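Long-range contacts in uncharacterized protein (Bacteroides uniformis, PDB 4JPQ), which is of unknown function but probably binds carbohydrate through a family 9-like carbohydrate-binding domain: residues Pro36-Trp42 / Phe195-Ile201; Ile62-Val68 / Cys89-Phe93. All coordinates share one frame; numbering follows the deposited sequence.

Contact 1 (Pro36-Trp42 / Phe195-Ile201)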
loop_
_atom_site.group_PDB
_atom_site.type_symbol
_atom_site.label_atom_id
_atom_site.label_comp_id
_atom_site.label_asym_id
_atom_site.label_seq_id
_atom_site.Cartn_x
_atom_site.Cartn_y
_atom_site.Cartn_z
ATOM N N PRO A 36 13.049 2.399 2.768
ATOM C CA PRO A 36 12.448 2.919 3.990
ATOM C C PRO A 36 11.208 3.788 3.695
ATOM O O PRO A 36 11.164 4.477 2.674
ATOM C CB PRO A 36 13.584 3.740 4.615
ATOM C CG PRO A 36 14.408 4.192 3.464
ATOM C CD PRO A 36 14.227 3.188 2.359
ATOM N N LEU A 37 10.205 3.692 4.570
ATOM C CA LEU A 37 8.972 4.499 4.531
ATOM C C LEU A 37 9.016 5.238 5.869
ATOM O O LEU A 37 8.498 4.753 6.873
ATOM C CB LEU A 37 7.762 3.578 4.385
ATOM C CG LEU A 37 6.395 4.159 4.007
ATOM C CD1 LEU A 37 5.412 3.020 3.765
ATOM C CD2 LEU A 37 5.843 5.123 5.038
ATOM N N ASP A 38 9.700 6.383 5.873
ATOM C CA ASP A 38 10.005 7.099 7.112
ATOM C C ASP A 38 9.977 8.627 7.027
ATOM O O ASP A 38 10.678 9.303 7.807
ATOM C CB ASP A 38 11.390 6.606 7.615
ATOM C CG ASP A 38 12.548 6.986 6.681
ATOM O OD1 ASP A 38 12.290 7.280 5.484
ATOM O OD2 ASP A 38 13.717 6.976 7.158
ATOM N N VAL A 39 9.182 9.174 6.104
ATOM C CA VAL A 39 9.080 10.623 5.974
ATOM C C VAL A 39 7.955 11.094 6.899
ATOM O O VAL A 39 6.793 10.741 6.693
ATOM C CB VAL A 39 8.872 11.088 4.521
ATOM C CG1 VAL A 39 8.920 12.622 4.422
ATOM C CG2 VAL A 39 9.954 10.489 3.624
ATOM N N VAL A 40 8.341 11.884 7.908
ATOM C CA VAL A 40 7.449 12.488 8.898
ATOM C C VAL A 40 7.189 13.893 8.371
ATOM O O VAL A 40 7.943 14.826 8.652
ATOM C CB VAL A 40 8.118 12.524 10.299
ATOM C CG1 VAL A 40 7.226 13.211 11.328
ATOM C CG2 VAL A 40 8.468 11.111 10.762
ATOM N N ASN A 41 6.129 14.033 7.581
ATOM C CA ASN A 41 5.787 15.315 6.934
ATOM C C ASN A 41 5.190 16.373 7.844
ATOM O O ASN A 41 5.297 17.553 7.516
ATOM C CB ASN A 41 4.817 15.094 5.781
ATOM C CG ASN A 41 5.409 14.252 4.671
ATOM O OD1 ASN A 41 6.374 14.662 4.030
ATOM N ND2 ASN A 41 4.809 13.084 4.408
ATOM N N TRP A 42 4.563 15.959 8.959
ATOM C CA TRP A 42 3.907 16.871 9.902
ATOM C C TRP A 42 4.432 16.681 11.322
ATOM O O TRP A 42 4.211 15.633 11.926
ATOM C CB TRP A 42 2.394 16.661 9.835
ATOM C CG TRP A 42 1.929 16.750 8.419
ATOM C CD1 TRP A 42 1.698 17.882 7.709
ATOM C CD2 TRP A 42 1.715 15.660 7.526
ATOM N NE1 TRP A 42 1.332 17.571 6.434
ATOM C CE2 TRP A 42 1.330 16.210 6.289
ATOM C CE3 TRP A 42 1.805 14.262 7.654
ATOM C CZ2 TRP A 42 1.035 15.413 5.168
ATOM C CZ3 TRP A 42 1.511 13.468 6.535
ATOM C CH2 TRP A 42 1.135 14.054 5.306
ATOM N N PHE A 195 1.483 9.488 10.897
ATOM C CA PHE A 195 1.343 9.622 9.440
ATOM C C PHE A 195 2.713 9.668 8.768
ATOM O O PHE A 195 3.450 10.648 8.929
ATOM C CB PHE A 195 0.539 10.883 9.134
ATOM C CG PHE A 195 -0.839 10.848 9.691
ATOM C CD1 PHE A 195 -1.819 10.055 9.085
ATOM C CD2 PHE A 195 -1.155 11.537 10.852
ATOM C CE1 PHE A 195 -3.113 9.988 9.601
ATOM C CE2 PHE A 195 -2.442 11.468 11.386
ATOM C CZ PHE A 195 -3.428 10.695 10.755
ATOM N N LEU A 196 3.033 8.593 8.046
ATOM C CA LEU A 196 4.316 8.391 7.365
ATOM C C LEU A 196 4.129 8.156 5.877
ATOM O O LEU A 196 3.144 7.542 5.464
ATOM C CB LEU A 196 5.045 7.200 7.981
ATOM C CG LEU A 196 5.999 7.471 9.147
ATOM C CD1 LEU A 196 5.459 8.429 10.193
ATOM C CD2 LEU A 196 6.422 6.155 9.785
ATOM N N SER A 197 5.072 8.669 5.085
ATOM C CA SER A 197 5.057 8.507 3.621
ATOM C C SER A 197 6.442 8.149 3.089
ATOM O O SER A 197 7.461 8.332 3.783
ATOM C CB SER A 197 4.572 9.774 2.917
ATOM O OG SER A 197 5.575 10.790 2.934
ATOM N N TRP A 198 6.455 7.645 1.851
ATOM C CA TRP A 198 7.687 7.285 1.160
ATOM C C TRP A 198 8.270 8.543 0.519
ATOM O O TRP A 198 9.394 8.949 0.863
ATOM C CB TRP A 198 7.442 6.166 0.133
ATOM C CG TRP A 198 8.573 5.975 -0.807
ATOM C CD1 TRP A 198 9.848 5.583 -0.500
ATOM C CD2 TRP A 198 8.539 6.178 -2.211
ATOM N NE1 TRP A 198 10.611 5.529 -1.638
ATOM C CE2 TRP A 198 9.828 5.887 -2.705
ATOM C CE3 TRP A 198 7.540 6.573 -3.110
ATOM C CZ2 TRP A 198 10.147 5.979 -4.061
ATOM C CZ3 TRP A 198 7.855 6.662 -4.462
ATOM C CH2 TRP A 198 9.153 6.362 -4.924
ATOM N N SER A 199 7.521 9.127 -0.419
ATOM C CA SER A 199 7.936 10.361 -1.082
ATOM C C SER A 199 7.303 11.485 -0.266
ATOM O O SER A 199 6.169 11.290 0.233
ATOM C CB SER A 199 7.494 10.418 -2.539
ATOM O OG SER A 199 7.950 11.611 -3.140
ATOM N N PRO A 200 8.003 12.653 -0.131
ATOM C CA PRO A 200 7.461 13.707 0.743
ATOM C C PRO A 200 6.233 14.454 0.223
ATOM O O PRO A 200 6.011 14.521 -0.987
ATOM C CB PRO A 200 8.649 14.670 0.931
ATOM C CG PRO A 200 9.852 13.877 0.561
ATOM C CD PRO A 200 9.374 12.990 -0.549
ATOM N N ILE A 201 5.472 15.011 1.169
ATOM C CA ILE A 201 4.230 15.770 0.927
ATOM C C ILE A 201 4.375 17.116 1.630
ATOM O O ILE A 201 4.760 17.152 2.804
ATOM C CB ILE A 201 2.988 15.026 1.478
ATOM C CG1 ILE A 201 2.766 13.715 0.714
ATOM C CG2 ILE A 201 1.740 15.907 1.393
ATOM C CD1 ILE A 201 1.799 12.760 1.380
HETATM O O HOH W 1 4.493 12.113 6.919
#
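V39 and S197 form a single antiparallel bridge, as a hydrogen-bonded pair. V39 N donates to S197 O at 3.0 Å. S197 N donates back to V39 O at 3.1 Å. The V39 side chain lies against the turn after the strand. With CG1 anti to the backbone N (chi1 -174°), that methyl faces P200, CG1 to CB 4.1 Å, and CG2 lies by the carbonyl oxygen of W198.

L196 touches both L37 and V40. L37 CD2 meets L196 CB at 3.7 Å and also rests on the peptide joining L196 to S197. L196 CD1 runs alongside V40 CG2, 4.1 Å away, the two side chains pointing the same way.

N41 ties the loop at a second place. Its ND2 donates to S197 OG at 2.8 Å, with the hydroxyl oxygen close to the amide plane. I201 N donates to N41 OD1 at 3.0 Å; the bond is straight at the hydrogen (179°), but the donor sits above the carbonyl plane. Bonds at both ends of the amide fix its rotation. A water adds to the grip, joining V39 O, N41 N and F195 O. N41 CB covers one face of the W42 ring, which also touches F195 CB and I201 CG2. W42 NE1 makes a hydrogen bond to L203 O.

A bound 3-cyclohexyl-1-propylsulfonic acid, probably from the crystallisation liquor, lies near the F195 side chain. The arrangement is a long connecting loop bridged to the short strand 195-197 at the margin of a family 9 beta-sandwich.

Contact 2 (Ile62-Val68 / Cys89-Phe93)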
loop_
_atom_site.group_PDB
_atom_site.type_symbol
_atom_site.label_atom_id
_atom_site.label_comp_id
_atom_site.label_asym_id
_atom_site.label_seq_id
_atom_site.Cartn_x
_atom_site.Cartn_y
_atom_site.Cartn_z
ATOM N N ILE A 62 1.402 -6.605 -9.628
ATOM C CA ILE A 62 2.313 -5.835 -8.780
ATOM C C ILE A 62 2.373 -6.579 -7.450
ATOM O O ILE A 62 1.326 -6.917 -6.891
ATOM C CB ILE A 62 1.811 -4.408 -8.479
ATOM C CG1 ILE A 62 1.658 -3.622 -9.776
ATOM C CG2 ILE A 62 2.784 -3.685 -7.541
ATOM C CD1 ILE A 62 1.000 -2.267 -9.607
ATOM N N LEU A 63 3.593 -6.766 -6.946
ATOM C CA LEU A 63 3.873 -7.461 -5.710
ATOM C C LEU A 63 4.420 -6.470 -4.691
ATOM O O LEU A 63 5.472 -5.872 -4.927
ATOM C CB LEU A 63 4.929 -8.535 -5.969
ATOM C CG LEU A 63 4.655 -9.539 -7.082
ATOM C CD1 LEU A 63 5.793 -10.539 -7.147
ATOM C CD2 LEU A 63 3.330 -10.259 -6.881
ATOM N N LEU A 64 3.716 -6.308 -3.564
ATOM C CA LEU A 64 4.121 -5.423 -2.456
ATOM C C LEU A 64 4.327 -6.207 -1.181
ATOM O O LEU A 64 3.516 -7.075 -0.874
ATOM C CB LEU A 64 3.032 -4.418 -2.119
ATOM C CG LEU A 64 2.731 -3.272 -3.034
ATOM C CD1 LEU A 64 1.529 -2.523 -2.489
ATOM C CD2 LEU A 64 3.937 -2.359 -3.131
ATOM N N HIS A 65 5.368 -5.838 -0.429
ATOM C CA HIS A 65 5.710 -6.454 0.832
ATOM C C HIS A 65 6.138 -5.347 1.786
ATOM O O HIS A 65 7.109 -4.661 1.509
ATOM C CB HIS A 65 6.824 -7.493 0.626
ATOM C CG HIS A 65 7.227 -8.212 1.876
ATOM N ND1 HIS A 65 8.540 -8.464 2.208
ATOM C CD2 HIS A 65 6.489 -8.688 2.901
ATOM C CE1 HIS A 65 8.592 -9.086 3.369
ATOM N NE2 HIS A 65 7.360 -9.238 3.809
ATOM N N TYR A 66 5.373 -5.161 2.860
ATOM C CA TYR A 66 5.637 -4.186 3.906
ATOM C C TYR A 66 6.096 -4.899 5.160
ATOM O O TYR A 66 5.561 -5.965 5.487
ATOM C CB TYR A 66 4.344 -3.464 4.298
ATOM C CG TYR A 66 3.748 -2.553 3.268
ATOM C CD1 TYR A 66 2.829 -3.036 2.332
ATOM C CD2 TYR A 66 4.055 -1.182 3.254
ATOM C CE1 TYR A 66 2.250 -2.189 1.388
ATOM C CE2 TYR A 66 3.481 -0.328 2.315
ATOM C CZ TYR A 66 2.578 -0.836 1.390
ATOM O OH TYR A 66 2.007 -0.018 0.454
ATOM N N LYS A 67 7.039 -4.289 5.881
ATOM C CA LYS A 67 7.498 -4.756 7.206
ATOM C C LYS A 67 7.303 -3.585 8.172
ATOM O O LYS A 67 7.701 -2.468 7.865
ATOM C CB LYS A 67 8.961 -5.166 7.179
ATOM C CG LYS A 67 9.249 -6.477 6.459
ATOM C CD LYS A 67 10.742 -6.698 6.206
ATOM C CE LYS A 67 11.592 -6.784 7.469
ATOM N NZ LYS A 67 12.995 -7.145 7.118
ATOM N N VAL A 68 6.715 -3.849 9.335
ATOM C CA VAL A 68 6.425 -2.827 10.355
ATOM C C VAL A 68 6.844 -3.258 11.768
ATOM O O VAL A 68 6.756 -4.435 12.097
ATOM C CB VAL A 68 4.900 -2.571 10.388
ATOM C CG1 VAL A 68 4.517 -1.570 11.470
ATOM C CG2 VAL A 68 4.396 -2.103 9.027
ATOM N N CYS A 89 -2.474 0.335 9.739
ATOM C CA CYS A 89 -2.698 0.230 8.311
ATOM C C CYS A 89 -1.543 0.691 7.452
ATOM O O CYS A 89 -0.944 1.724 7.739
ATOM C CB CYS A 89 -3.923 1.104 8.033
ATOM S SG CYS A 89 -4.503 1.240 6.341
ATOM N N VAL A 90 -1.281 -0.072 6.382
ATOM C CA VAL A 90 -0.296 0.275 5.345
ATOM C C VAL A 90 -1.094 0.531 4.067
ATOM O O VAL A 90 -2.148 -0.099 3.844
ATOM C CB VAL A 90 0.782 -0.782 5.100
ATOM C CG1 VAL A 90 1.679 -0.887 6.325
ATOM C CG2 VAL A 90 0.204 -2.140 4.704
ATOM N N GLU A 91 -0.598 1.466 3.254
ATOM C CA GLU A 91 -1.316 1.931 2.073
ATOM C C GLU A 91 -0.410 2.083 0.847
ATOM O O GLU A 91 0.789 2.331 0.980
ATOM C CB GLU A 91 -1.994 3.280 2.382
ATOM C CG GLU A 91 -2.841 3.319 3.664
ATOM C CD GLU A 91 -3.522 4.649 3.948
ATOM O OE1 GLU A 91 -3.299 5.629 3.222
ATOM O OE2 GLU A 91 -4.280 4.725 4.931
ATOM N N PHE A 92 -1.020 1.915 -0.330
ATOM C CA PHE A 92 -0.390 2.081 -1.641
ATOM C C PHE A 92 -1.352 2.881 -2.518
ATOM O O PHE A 92 -2.478 2.446 -2.743
ATOM C CB PHE A 92 -0.116 0.716 -2.284
ATOM C CG PHE A 92 0.402 0.784 -3.712
ATOM C CD1 PHE A 92 1.496 1.589 -4.043
ATOM C CD2 PHE A 92 -0.164 -0.007 -4.720
ATOM C CE1 PHE A 92 1.995 1.628 -5.345
ATOM C CE2 PHE A 92 0.336 0.021 -6.018
ATOM C CZ PHE A 92 1.415 0.841 -6.330
ATOM N N PHE A 93 -0.913 4.050 -2.970
ATOM C CA PHE A 93 -1.705 4.937 -3.836
ATOM C C PHE A 93 -0.973 4.976 -5.171
ATOM O O PHE A 93 0.249 5.098 -5.176
ATOM C CB PHE A 93 -1.774 6.360 -3.273
ATOM C CG PHE A 93 -2.788 6.566 -2.162
ATOM C CD1 PHE A 93 -2.858 5.716 -1.052
ATOM C CD2 PHE A 93 -3.624 7.686 -2.182
ATOM C CE1 PHE A 93 -3.777 5.951 -0.026
ATOM C CE2 PHE A 93 -4.535 7.922 -1.160
ATOM C CZ PHE A 93 -4.618 7.050 -0.083
#
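In the core between the facing sheets of the beta-sandwich, Y66 packs on V90. No backbone bond joins the two strands; their axes pass 9.2 Å apart, with directions 146° from each other. V90 sits over one face of the Y66 ring in a CH-pi contact. Its CB is 3.8 Å from the ring centroid and only 10° off the normal. V90 CG2 touches Y66 CD1 at 3.6 Å, while V90 CG1 turns to V68 CG2. The Y66 hydroxyl crosses to the other strand and gives a weak hydrogen bond to E91 O at 2.7 Å. Without the ring and hydroxyl of Y66, as with an alanine here, V90 is likely to lose its aromatic cover and E91 O this donor.

F92 continues the layer. L64 CD1 packs on F92 CB at 3.6 Å, the two side chains crossing at about a right angle. F92 CG is anti to the backbone N (chi1 174°); this places the ring edge near I62 CD1, a loose contact at 4.3 Å between CD1 and F92 CE2.

F183 of strand 178-186 touches L64, Y66 and F92. Strand 61-70 runs between strands 50-57 and 152-162, and strand 89-95 between 102-108 and 178-186.

Overall arrangement
The centre of contact 2 lies about 4 Å, and that of contact 1 about 13 Å, from the centre of the chain. The two centres are about 14 Å apart. Along the chain contact 2 is nested inside contact 1, in the order 36-42, 62-68, 89-93, 195-201. The two touch where L37 CD1 packs on Y66 CE2 at 4.1 Å. Strand 178-186 also links them: it pairs with both 89-95 and 195-197, and its F183 also reaches L37. All four segments fall within the carbohydrate-binding family 9 range. Contact 2 thus joins the sheet layers inside, and contact 1 ties down a loop over one margin of the same fold.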